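Local coordinates for ABC transporter, substrate-binding protein (PDB 4EDP) that probably captures a solute outside the cell and delivers it to the membrane components of an ABC importer, as other bacterial extracellular solute-binding proteins do, at residues A[140-148]-A[248-256]; A[181-189]-A[201-209]. One frame throughout, in Å; residues are numbered along the deposited sequence. Where two conformers were deposited one is given.

Both contacts lie in the same lobe of a fold of the periplasmic-binding-protein type, their centres about 20 Å apart. In contact 1, strand 252-254 pairs with the end of strand 135-145 in the mixed sheet; contact 2 is a crossing of two helices that pack near it. Along the chain, contact 2 is nested inside the loop that contact 1 closes, because residues 181-189 and 201-209 both fall between 140-148 and 248-256. The two meet directly where I141 CD1 lies 4.1 Å from I184 CD1, a small apolar touch between strand 135-145 and helix 178-189, and I141 also packs on A180 of that helix.

Contact 1: residues A[140-148]-A[248-256]; sequences SIGIVVDPS and KPEVINVIP
An antiparallel strand pairing at the end of strand 135-145 in the mixed sheet joins I143 and V145 of 140-148 to V254 and I252 of 248-256. I143 and V254 form one hydrogen-bonded pair: I143 N gives a nearly straight bond (179°) to V254 O at 2.8 Å, and V254 N returns one to I143 O. V145 and I252 form the next pair, V145 N to I252 O at 2.8 Å and I252 N to V145 O at 2.9 Å. Between them lies the non-hydrogen-bonded pair V144 and N253. On the face carrying I143, V145, I252 and V254, V145 CG2 meets V254 CG2 at 4.0 Å. On the other face V144 CG1, anti to its own N (chi1 179°), reaches V251 CB at 3.9 Å, and F241 and F226 from helices 238-247 and 219-227 pack against both valines. Past the strand, D146 OD1 accepts from S148 N, making an Asx turn, and also from S148 OG at 2.6 Å; both come from one face of the carboxylate. D146 OD2 and K248 NZ form a long salt bridge (3.8 Å), the two side chains crossing at about a right angle. The backbone thus carries the specific bonding, aliphatic side chains pack on the I143/V145 face and the two phenylalanines cover V144, while K248 probably adds a weaker attraction to a carboxylate already held by its own turn.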
ATOM      1  N   SER A 140      -4.801  -2.923   2.345  1.00 11.99           N
ATOM      2  CA  SER A 140      -4.562  -3.533   3.683  1.00 13.16           C
ATOM      3  C   SER A 140      -4.172  -4.986   3.537  1.00 12.07           C
ATOM      4  O   SER A 140      -4.184  -5.539   2.435  1.00 12.94           O
ATOM      5  CB  SER A 140      -5.778  -3.433   4.607  1.00 12.60           C
ATOM      6  OG  SER A 140      -6.896  -4.214   4.170  1.00 15.96           O
ATOM      7  N   ILE A 141      -3.822  -5.594   4.663  1.00 12.27           N
ATOM      8  CA  ILE A 141      -3.478  -7.003   4.715  1.00 10.96           C
ATOM      9  C   ILE A 141      -4.386  -7.715   5.705  1.00 10.62           C
ATOM     10  O   ILE A 141      -5.151  -7.087   6.430  1.00 12.91           O
ATOM     11  CB  ILE A 141      -2.005  -7.240   5.110  1.00 10.73           C
ATOM     12  CG1 ILE A 141      -1.666  -6.508   6.414  1.00 11.17           C
ATOM     13  CG2 ILE A 141      -1.058  -6.791   3.952  1.00 13.06           C
ATOM     14  CD1 ILE A 141      -0.268  -6.773   6.908  1.00 14.15           C
ATOM     15  N   GLY A 142      -4.311  -9.033   5.691  1.00 10.98           N
ATOM     16  CA  GLY A 142      -5.058  -9.864   6.607  1.00 11.15           C
ATOM     17  C   GLY A 142      -4.358 -11.194   6.634  1.00 10.84           C
ATOM     18  O   GLY A 142      -3.309 -11.379   5.974  1.00 12.50           O
ATOM     19  N   ILE A 143      -4.897 -12.113   7.429  1.00 11.31           N
ATOM     20  CA  ILE A 143      -4.370 -13.473   7.458  1.00 11.50           C
ATOM     21  C   ILE A 143      -5.375 -14.318   6.658  1.00 11.70           C
ATOM     22  O   ILE A 143      -6.520 -14.540   7.080  1.00 12.52           O
ATOM     23  CB  ILE A 143      -4.251 -14.057   8.869  1.00 11.68           C
ATOM     24  CG1 ILE A 143      -3.415 -13.139   9.778  1.00 12.95           C
ATOM     25  CG2 ILE A 143      -3.625 -15.469   8.778  1.00 10.29           C
ATOM     26  CD1 ILE A 143      -3.369 -13.593  11.247  1.00 13.73           C
ATOM     27  N   VAL A 144      -4.965 -14.754   5.481  1.00 11.51           N
ATOM     28  CA  VAL A 144      -5.804 -15.607   4.654  1.00 12.40           C
ATOM     29  C   VAL A 144      -5.602 -16.995   5.207  1.00 12.91           C
ATOM     30  O   VAL A 144      -4.459 -17.470   5.301  1.00 13.76           O
ATOM     31  CB  VAL A 144      -5.407 -15.522   3.177  1.00 12.68           C
ATOM     32  CG1 VAL A 144      -6.311 -16.466   2.306  1.00 10.81           C
ATOM     33  CG2 VAL A 144      -5.498 -14.077   2.730  1.00 13.99           C
ATOM     34  N   VAL A 145      -6.701 -17.643   5.590  1.00 12.41           N
ATOM     35  CA  VAL A 145      -6.661 -18.933   6.244  1.00 14.05           C
ATOM     36  C   VAL A 145      -7.564 -19.977   5.627  1.00 14.32           C
ATOM     37  O   VAL A 145      -8.681 -19.669   5.215  1.00 13.04           O
ATOM     38  CB  VAL A 145      -7.137 -18.774   7.744  1.00 14.70           C
ATOM     39  CG1 VAL A 145      -7.171 -20.143   8.469  1.00 17.65           C
ATOM     40  CG2 VAL A 145      -6.258 -17.786   8.507  1.00 14.90           C
ATOM     41  N   ASP A 146      -7.069 -21.213   5.533  1.00 15.84           N
ATOM     42  CA  ASP A 146      -7.882 -22.353   5.068  1.00 17.42           C
ATOM     43  C   ASP A 146      -8.431 -22.952   6.369  1.00 17.88           C
ATOM     44  O   ASP A 146      -7.707 -23.625   7.091  1.00 18.37           O
ATOM     45  CB  ASP A 146      -7.030 -23.394   4.339  1.00 18.74           C
ATOM     46  CG  ASP A 146      -7.801 -24.660   4.020  1.00 22.38           C
ATOM     47  OD1 ASP A 146      -9.031 -24.707   4.253  1.00 20.54           O
ATOM     48  OD2 ASP A 146      -7.162 -25.635   3.558  1.00 26.22           O
ATOM     49  N   PRO A 147      -9.705 -22.696   6.678  1.00 19.54           N
ATOM     50  CA  PRO A 147     -10.257 -23.141   7.950  1.00 21.57           C
ATOM     51  C   PRO A 147     -10.439 -24.652   8.063  1.00 24.65           C
ATOM     52  O   PRO A 147     -10.538 -25.167   9.175  1.00 26.16           O
ATOM     53  CB  PRO A 147     -11.603 -22.398   8.016  1.00 22.73           C
ATOM     54  CG  PRO A 147     -11.993 -22.223   6.595  1.00 21.96           C
ATOM     55  CD  PRO A 147     -10.717 -22.030   5.836  1.00 19.21           C
ATOM     56  N   SER A 148     -10.397 -25.363   6.938  1.00 25.61           N
ATOM     57  CA  SER A 148     -10.577 -26.812   6.959  1.00 27.97           C
ATOM     58  C   SER A 148      -9.409 -27.568   7.582  1.00 28.19           C
ATOM     59  O   SER A 148      -9.520 -28.766   7.828  1.00 27.95           O
ATOM     60  CB  SER A 148     -10.858 -27.350   5.554  1.00 29.42           C
ATOM     61  OG  SER A 148      -9.736 -27.197   4.715  1.00 30.48           O
ATOM     62  N   LYS A 248      -9.340 -21.196  -4.295  1.00 25.74           N
ATOM     63  CA  LYS A 248      -9.776 -21.995  -3.161  1.00 24.84           C
ATOM     64  C   LYS A 248     -10.837 -21.213  -2.403  1.00 24.52           C
ATOM     65  O   LYS A 248     -10.516 -20.541  -1.431  1.00 20.87           O
ATOM     66  CB  LYS A 248      -8.577 -22.277  -2.271  1.00 24.43           C
ATOM     67  CG  LYS A 248      -8.850 -23.222  -1.156  1.00 27.12           C
ATOM     68  CD  LYS A 248      -7.573 -23.572  -0.437  1.00 31.03           C
ATOM     69  CE  LYS A 248      -7.780 -24.679   0.596  1.00 33.45           C
ATOM     70  NZ  LYS A 248      -8.303 -25.919  -0.033  1.00 32.94           N
ATOM     71  N   PRO A 249     -12.112 -21.318  -2.829  1.00 25.09           N
ATOM     72  CA  PRO A 249     -13.173 -20.491  -2.214  1.00 25.25           C
ATOM     73  C   PRO A 249     -13.441 -20.645  -0.712  1.00 23.05           C
ATOM     74  O   PRO A 249     -14.029 -19.744  -0.115  1.00 25.92           O
ATOM     75  CB  PRO A 249     -14.419 -20.823  -3.057  1.00 27.22           C
ATOM     76  CG  PRO A 249     -14.090 -22.070  -3.762  1.00 27.61           C
ATOM     77  CD  PRO A 249     -12.627 -22.065  -3.992  1.00 27.60           C
ATOM     78  N   GLU A 250     -12.998 -21.746  -0.114  0.50 22.70           N
ATOM     79  CA  GLU A 250     -13.185 -21.955   1.324  0.50 21.18           C
ATOM     80  C   GLU A 250     -12.292 -21.066   2.215  0.50 18.38           C
ATOM     81  O   GLU A 250     -12.488 -21.031   3.432  0.50 16.53           O
ATOM     82  CB  GLU A 250     -12.991 -23.440   1.695  0.50 22.00           C
ATOM     83  CG  GLU A 250     -14.040 -24.390   1.063  0.50 24.82           C
ATOM     84  CD  GLU A 250     -13.929 -25.848   1.523  0.50 27.93           C
ATOM     85  OE1 GLU A 250     -14.632 -26.710   0.945  0.50 30.56           O
ATOM     86  OE2 GLU A 250     -13.147 -26.145   2.456  0.50 29.40           O
ATOM     87  N   VAL A 251     -11.323 -20.348   1.639  1.00 15.92           N
ATOM     88  CA  VAL A 251     -10.444 -19.523   2.467  1.00 14.35           C
ATOM     89  C   VAL A 251     -11.228 -18.340   3.068  1.00 13.01           C
ATOM     90  O   VAL A 251     -12.230 -17.902   2.497  1.00 12.75           O
ATOM     91  CB  VAL A 251      -9.169 -18.988   1.742  1.00 14.64           C
ATOM     92  CG1 VAL A 251      -8.238 -20.161   1.328  1.00 14.23           C
ATOM     93  CG2 VAL A 251      -9.547 -18.078   0.553  1.00 14.42           C
ATOM     94  N   ILE A 252     -10.792 -17.917   4.250  1.00 11.43           N
ATOM     95  CA  ILE A 252     -11.335 -16.767   4.964  1.00 10.89           C
ATOM     96  C   ILE A 252     -10.222 -15.735   5.188  1.00 11.08           C
ATOM     97  O   ILE A 252      -9.021 -16.059   5.156  1.00 11.02           O
ATOM     98  CB  ILE A 252     -11.975 -17.196   6.328  1.00 10.59           C
ATOM     99  CG1 ILE A 252     -10.931 -17.747   7.299  1.00 11.64           C
ATOM    100  CG2 ILE A 252     -13.075 -18.231   6.072  1.00 13.32           C
ATOM    101  CD1 ILE A 252     -11.512 -18.131   8.688  1.00 14.37           C
ATOM    102  N   ASN A 253     -10.636 -14.488   5.413  1.00 11.70           N
ATOM    103  CA  ASN A 253      -9.730 -13.380   5.643  1.00 10.31           C
ATOM    104  C   ASN A 253      -9.893 -12.902   7.073  1.00 11.46           C
ATOM    105  O   ASN A 253     -10.874 -12.222   7.418  1.00 10.54           O
ATOM    106  CB  ASN A 253     -10.067 -12.256   4.671  1.00 10.92           C
ATOM    107  CG  ASN A 253      -9.073 -11.138   4.691  1.00 12.18           C
ATOM    108  OD1 ASN A 253      -7.877 -11.342   4.897  1.00 17.25           O
ATOM    109  ND2 ASN A 253      -9.563  -9.918   4.425  1.00 17.28           N
ATOM    110  N   VAL A 254      -8.934 -13.271   7.896  1.00 10.78           N
ATOM    111  CA  VAL A 254      -8.938 -12.928   9.311  1.00 11.40           C
ATOM    112  C   VAL A 254      -8.228 -11.591   9.528  1.00 11.54           C
ATOM    113  O   VAL A 254      -7.093 -11.407   9.079  1.00 12.33           O
ATOM    114  CB  VAL A 254      -8.250 -14.054  10.163  1.00 10.85           C
ATOM    115  CG1 VAL A 254      -8.065 -13.622  11.599  1.00 13.10           C
ATOM    116  CG2 VAL A 254      -9.042 -15.374  10.080  1.00 11.03           C
ATOM    117  N   ILE A 255      -8.915 -10.652  10.194  1.00 12.42           N
ATOM    118  CA  ILE A 255      -8.328  -9.356  10.540  1.00 13.15           C
ATOM    119  C   ILE A 255      -8.180  -9.361  12.056  1.00 13.86           C
ATOM    120  O   ILE A 255      -9.181  -9.408  12.770  1.00 14.80           O
ATOM    121  CB  ILE A 255      -9.217  -8.176  10.113  1.00 14.59           C
ATOM    122  CG1 ILE A 255      -9.484  -8.212   8.606  1.00 16.27           C
ATOM    123  CG2 ILE A 255      -8.588  -6.815  10.535  1.00 15.18           C
ATOM    124  CD1 ILE A 255      -8.246  -8.184   7.742  1.00 18.70           C
ATOM    125  N   PRO A 256      -6.939  -9.347  12.568  1.00 12.45           N
ATOM    126  CA  PRO A 256      -6.815  -9.362  14.013  1.00 12.26           C
ATOM    127  C   PRO A 256      -7.497  -8.173  14.682  1.00 12.48           C
ATOM    128  O   PRO A 256      -7.562  -7.096  14.116  1.00 13.81           O
ATOM    129  CB  PRO A 256      -5.296  -9.315  14.233  1.00 12.07           C
ATOM    130  CG  PRO A 256      -4.740 -10.034  13.047  1.00 12.83           C
ATOM    131  CD  PRO A 256      -5.638  -9.553  11.911  1.00 13.24           C
TER
HETATM  132  O   HOH W   1      -7.553  -7.423   3.792  1.00 21.32           O

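Contact 2: residues A[181-189]-A[201-209]; sequences MVEIAAEKA and AFKELEALK
Helices 181-189 and 201-208 cross almost perpendicularly, at 95°, with their axes 7.7 Å apart at closest approach and the CA atoms of A186 and A201 separated by 4.1 Å. Small side chains permit this closeness: A201 CB sits over the backbone of the first helix, 3.4 Å from V182 O, and also meets the methyls of A185 and A186. A185 CB in turn faces L205 CG at 3.7 Å. Beside this alanine cluster V182 CG2 approaches F202 CZ at 3.8 Å, the two side chains crossing obliquely. Further along, in one of its conformers M181 reaches L208 tip to tip, CE to CD2. At the other end K188, bent at chi2 (74°), brings NZ to E204 OE1 at 3.1 Å in a salt bridge, NZ meeting OE1 from above the carboxylate plane, while E204 CG rests on A189 CB. W160 joins this polar end, making a cation-pi contact with K188 and donating through NE1 to E204 O. Helix 332-350 covers the apolar flank, W342 touching V182 and standing edge-to-face with F202, while strand 168-171 borders M181 and L208 through I170 and I168.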
ATOM      1  N   MET A 181       5.267  -6.685   8.015  0.60 12.12           N
ATOM      2  CA  MET A 181       5.593  -7.975   8.597  0.60 12.76           C
ATOM      3  C   MET A 181       6.602  -7.785   9.767  0.60 12.20           C
ATOM      4  O   MET A 181       6.491  -8.442  10.807  0.60 11.42           O
ATOM      5  CB  MET A 181       6.088  -8.936   7.496  0.60 13.88           C
ATOM      6  CG  MET A 181       6.096 -10.345   7.943  0.60 17.92           C
ATOM      7  SD  MET A 181       4.421 -10.958   8.243  0.60 15.94           S
ATOM      8  CE  MET A 181       4.830 -12.067   9.596  0.60 21.07           C
ATOM      9  N   VAL A 182       7.557  -6.871   9.611  1.00 12.08           N
ATOM     10  CA  VAL A 182       8.523  -6.574  10.673  1.00 11.72           C
ATOM     11  C   VAL A 182       7.772  -5.921  11.855  1.00 11.96           C
ATOM     12  O   VAL A 182       8.053  -6.226  13.027  1.00 11.73           O
ATOM     13  CB  VAL A 182       9.683  -5.665  10.184  1.00 13.48           C
ATOM     14  CG1 VAL A 182      10.589  -5.257  11.336  1.00 12.77           C
ATOM     15  CG2 VAL A 182      10.485  -6.345   9.067  1.00 12.56           C
ATOM     16  N   GLU A 183       6.834  -5.019  11.562  1.00 11.14           N
ATOM     17  CA  GLU A 183       6.077  -4.348  12.634  1.00 10.80           C
ATOM     18  C   GLU A 183       5.155  -5.312  13.378  1.00 10.27           C
ATOM     19  O   GLU A 183       4.945  -5.177  14.600  1.00 12.28           O
ATOM     20  CB  GLU A 183       5.383  -3.066  12.149  1.00 11.18           C
ATOM     21  CG  GLU A 183       6.412  -2.018  11.697  1.00 14.31           C
ATOM     22  CD  GLU A 183       5.951  -0.576  11.749  1.00 16.81           C
ATOM     23  OE1 GLU A 183       4.834  -0.301  12.229  1.00 16.79           O
ATOM     24  OE2 GLU A 183       6.771   0.316  11.371  1.00 17.14           O
ATOM     25  N   ILE A 184       4.618  -6.295  12.662  1.00 10.02           N
ATOM     26  CA  ILE A 184       3.812  -7.338  13.272  1.00 10.18           C
ATOM     27  C   ILE A 184       4.672  -8.111  14.291  1.00 10.99           C
ATOM     28  O   ILE A 184       4.237  -8.362  15.419  1.00 12.23           O
ATOM     29  CB  ILE A 184       3.245  -8.289  12.184  1.00 10.05           C
ATOM     30  CG1 ILE A 184       2.080  -7.609  11.446  1.00 11.52           C
ATOM     31  CG2 ILE A 184       2.799  -9.607  12.838  1.00 13.31           C
ATOM     32  CD1 ILE A 184       1.692  -8.292  10.136  1.00 13.38           C
ATOM     33  N   ALA A 185       5.900  -8.445  13.908  1.00  9.79           N
ATOM     34  CA  ALA A 185       6.846  -9.140  14.787  1.00 10.27           C
ATOM     35  C   ALA A 185       7.205  -8.258  15.975  1.00 12.47           C
ATOM     36  O   ALA A 185       7.346  -8.758  17.105  1.00 12.60           O
ATOM     37  CB  ALA A 185       8.099  -9.541  13.992  1.00 10.92           C
ATOM     38  N   ALA A 186       7.333  -6.948  15.737  1.00 11.98           N
ATOM     39  CA  ALA A 186       7.598  -5.993  16.819  1.00 12.81           C
ATOM     40  C   ALA A 186       6.454  -6.010  17.847  1.00 14.10           C
ATOM     41  O   ALA A 186       6.708  -5.893  19.051  1.00 14.14           O
ATOM     42  CB  ALA A 186       7.782  -4.572  16.287  1.00 12.50           C
ATOM     43  N   GLU A 187       5.207  -6.108  17.383  1.00 15.24           N
ATOM     44  CA  GLU A 187       4.067  -6.171  18.312  1.00 17.33           C
ATOM     45  C   GLU A 187       4.183  -7.398  19.208  1.00 17.60           C
ATOM     46  O   GLU A 187       3.959  -7.305  20.405  1.00 18.29           O
ATOM     47  CB  GLU A 187       2.714  -6.253  17.598  1.00 19.97           C
ATOM     48  CG  GLU A 187       2.356  -5.119  16.681  1.00 21.57           C
ATOM     49  CD  GLU A 187       0.863  -5.175  16.286  1.00 26.64           C
ATOM     50  OE1 GLU A 187       0.014  -5.188  17.210  1.00 28.07           O
ATOM     51  OE2 GLU A 187       0.553  -5.211  15.071  1.00 20.56           O
ATOM     52  N   LYS A 188       4.514  -8.532  18.604  1.00 17.27           N
ATOM     53  CA  LYS A 188       4.711  -9.810  19.294  1.00 18.54           C
ATOM     54  C   LYS A 188       5.801  -9.640  20.359  1.00 18.22           C
ATOM     55  O   LYS A 188       5.641 -10.061  21.507  1.00 16.89           O
ATOM     56  CB  LYS A 188       5.121 -10.857  18.257  1.00 19.82           C
ATOM     57  CG  LYS A 188       5.491 -12.298  18.737  1.00 22.75           C
ATOM     58  CD  LYS A 188       4.304 -13.118  19.154  1.00 26.19           C
ATOM     59  CE  LYS A 188       4.693 -14.573  19.383  1.00 25.98           C
ATOM     60  NZ  LYS A 188       5.840 -14.716  20.293  1.00 26.16           N
ATOM     61  N   ALA A 189       6.898  -8.981  19.995  1.00 15.96           N
ATOM     62  CA  ALA A 189       7.999  -8.736  20.950  1.00 16.80           C
ATOM     63  C   ALA A 189       7.636  -7.724  22.048  1.00 17.16           C
ATOM     64  O   ALA A 189       8.215  -7.729  23.148  1.00 17.76           O
ATOM     65  CB  ALA A 189       9.232  -8.234  20.182  1.00 17.25           C
ATOM     66  N   ALA A 201      12.082  -7.310  17.020  1.00 12.29           N
ATOM     67  CA  ALA A 201      11.166  -7.797  15.995  1.00 11.89           C
ATOM     68  C   ALA A 201      11.882  -8.898  15.223  1.00 12.71           C
ATOM     69  O   ALA A 201      11.295  -9.935  14.913  1.00 12.11           O
ATOM     70  CB  ALA A 201      10.743  -6.672  15.067  1.00 10.71           C
ATOM     71  N   PHE A 202      13.156  -8.677  14.909  1.00 13.33           N
ATOM     72  CA  PHE A 202      13.893  -9.684  14.162  1.00 13.19           C
ATOM     73  C   PHE A 202      14.110 -10.958  14.960  1.00 13.76           C
ATOM     74  O   PHE A 202      14.114 -12.045  14.360  1.00 14.21           O
ATOM     75  CB  PHE A 202      15.148  -9.126  13.473  1.00 14.81           C
ATOM     76  CG  PHE A 202      14.827  -8.369  12.216  1.00 14.72           C
ATOM     77  CD1 PHE A 202      14.507  -9.041  11.060  1.00 17.39           C
ATOM     78  CD2 PHE A 202      14.811  -6.990  12.198  1.00 18.75           C
ATOM     79  CE1 PHE A 202      14.181  -8.354   9.901  1.00 19.07           C
ATOM     80  CE2 PHE A 202      14.479  -6.306  11.044  1.00 20.55           C
ATOM     81  CZ  PHE A 202      14.174  -6.995   9.894  1.00 19.27           C
ATOM     82  N   LYS A 203      14.222 -10.856  16.291  1.00 13.42           N
ATOM     83  CA  LYS A 203      14.345 -12.048  17.128  1.00 14.69           C
ATOM     84  C   LYS A 203      13.029 -12.832  17.070  1.00 14.57           C
ATOM     85  O   LYS A 203      13.046 -14.073  17.101  1.00 16.28           O
ATOM     86  CB  LYS A 203      14.712 -11.710  18.573  1.00 15.39           C
ATOM     87  CG  LYS A 203      16.124 -11.170  18.773  1.00 18.12           C
ATOM     88  CD  LYS A 203      17.203 -12.182  18.397  1.00 24.09           C
ATOM     89  CE  LYS A 203      18.594 -11.650  18.744  1.00 29.53           C
ATOM     90  NZ  LYS A 203      19.677 -12.637  18.448  1.00 35.44           N
ATOM     91  N   GLU A 204      11.892 -12.133  16.986  1.00 13.59           N
ATOM     92  CA  GLU A 204      10.596 -12.820  16.862  1.00 13.36           C
ATOM     93  C   GLU A 204      10.484 -13.460  15.477  1.00 12.61           C
ATOM     94  O   GLU A 204       9.913 -14.537  15.335  1.00 12.66           O
ATOM     95  CB  GLU A 204       9.410 -11.905  17.138  1.00 13.55           C
ATOM     96  CG  GLU A 204       9.284 -11.466  18.582  1.00 16.03           C
ATOM     97  CD  GLU A 204       8.937 -12.614  19.539  1.00 23.83           C
ATOM     98  OE1 GLU A 204       8.561 -13.717  19.098  1.00 24.99           O
ATOM     99  OE2 GLU A 204       9.022 -12.397  20.750  1.00 32.74           O
ATOM    100  N   LEU A 205      11.025 -12.811  14.462  1.00 13.05           N
ATOM    101  CA  LEU A 205      11.021 -13.398  13.113  1.00 13.50           C
ATOM    102  C   LEU A 205      11.857 -14.688  13.094  1.00 15.02           C
ATOM    103  O   LEU A 205      11.483 -15.652  12.413  1.00 14.02           O
ATOM    104  CB  LEU A 205      11.468 -12.392  12.060  1.00 13.04           C
ATOM    105  CG  LEU A 205      10.465 -11.256  11.790  1.00 13.25           C
ATOM    106  CD1 LEU A 205      11.082 -10.183  10.936  1.00 14.39           C
ATOM    107  CD2 LEU A 205       9.187 -11.807  11.109  1.00 15.37           C
ATOM    108  N   GLU A 206      12.984 -14.717  13.812  1.00 14.77           N
ATOM    109  CA  GLU A 206      13.768 -15.957  13.907  1.00 16.48           C
ATOM    110  C   GLU A 206      12.891 -17.054  14.492  1.00 16.00           C
ATOM    111  O   GLU A 206      12.914 -18.215  14.030  1.00 15.87           O
ATOM    112  CB  GLU A 206      15.003 -15.822  14.830  1.00 18.60           C
ATOM    113  CG  GLU A 206      16.055 -14.912  14.363  1.00 21.72           C
ATOM    114  CD  GLU A 206      17.279 -14.907  15.287  1.00 28.42           C
ATOM    115  OE1 GLU A 206      17.201 -15.410  16.434  1.00 27.08           O
ATOM    116  OE2 GLU A 206      18.325 -14.397  14.849  1.00 35.51           O
ATOM    117  N   ALA A 207      12.129 -16.696  15.528  1.00 14.86           N
ATOM    118  CA  ALA A 207      11.260 -17.650  16.198  1.00 14.82           C
ATOM    119  C   ALA A 207      10.137 -18.154  15.293  1.00 14.05           C
ATOM    120  O   ALA A 207       9.611 -19.245  15.507  1.00 13.98           O
ATOM    121  CB  ALA A 207      10.683 -17.058  17.485  1.00 13.75           C
ATOM    122  N   LEU A 208       9.765 -17.373  14.285  1.00 11.28           N
ATOM    123  CA  LEU A 208       8.686 -17.780  13.376  1.00 12.27           C
ATOM    124  C   LEU A 208       9.159 -18.753  12.282  1.00 12.59           C
ATOM    125  O   LEU A 208       8.337 -19.419  11.640  1.00 12.94           O
ATOM    126  CB  LEU A 208       8.123 -16.532  12.698  1.00 11.74           C
ATOM    127  CG  LEU A 208       6.909 -16.663  11.799  1.00 11.35           C
ATOM    128  CD1 LEU A 208       5.697 -17.173  12.621  1.00 12.01           C
ATOM    129  CD2 LEU A 208       6.604 -15.304  11.163  1.00 10.70           C
ATOM    130  N   LYS A 209      10.471 -18.836  12.089  1.00 12.92           N
ATOM    131  CA  LYS A 209      11.067 -19.658  11.020  1.00 14.44           C
ATOM    132  C   LYS A 209      10.511 -21.059  10.814  1.00 13.77           C
ATOM    133  O   LYS A 209      10.306 -21.450   9.678  1.00 15.09           O
ATOM    134  CB  LYS A 209      12.583 -19.750  11.136  1.00 16.06           C
ATOM    135  CG  LYS A 209      13.355 -18.444  10.912  1.00 21.18           C
ATOM    136  CD  LYS A 209      14.857 -18.616  11.223  1.00 25.69           C
ATOM    137  CE  LYS A 209      15.545 -19.660  10.342  1.00 29.47           C
ATOM    138  NZ  LYS A 209      15.477 -19.337   8.875  1.00 34.17           N
TER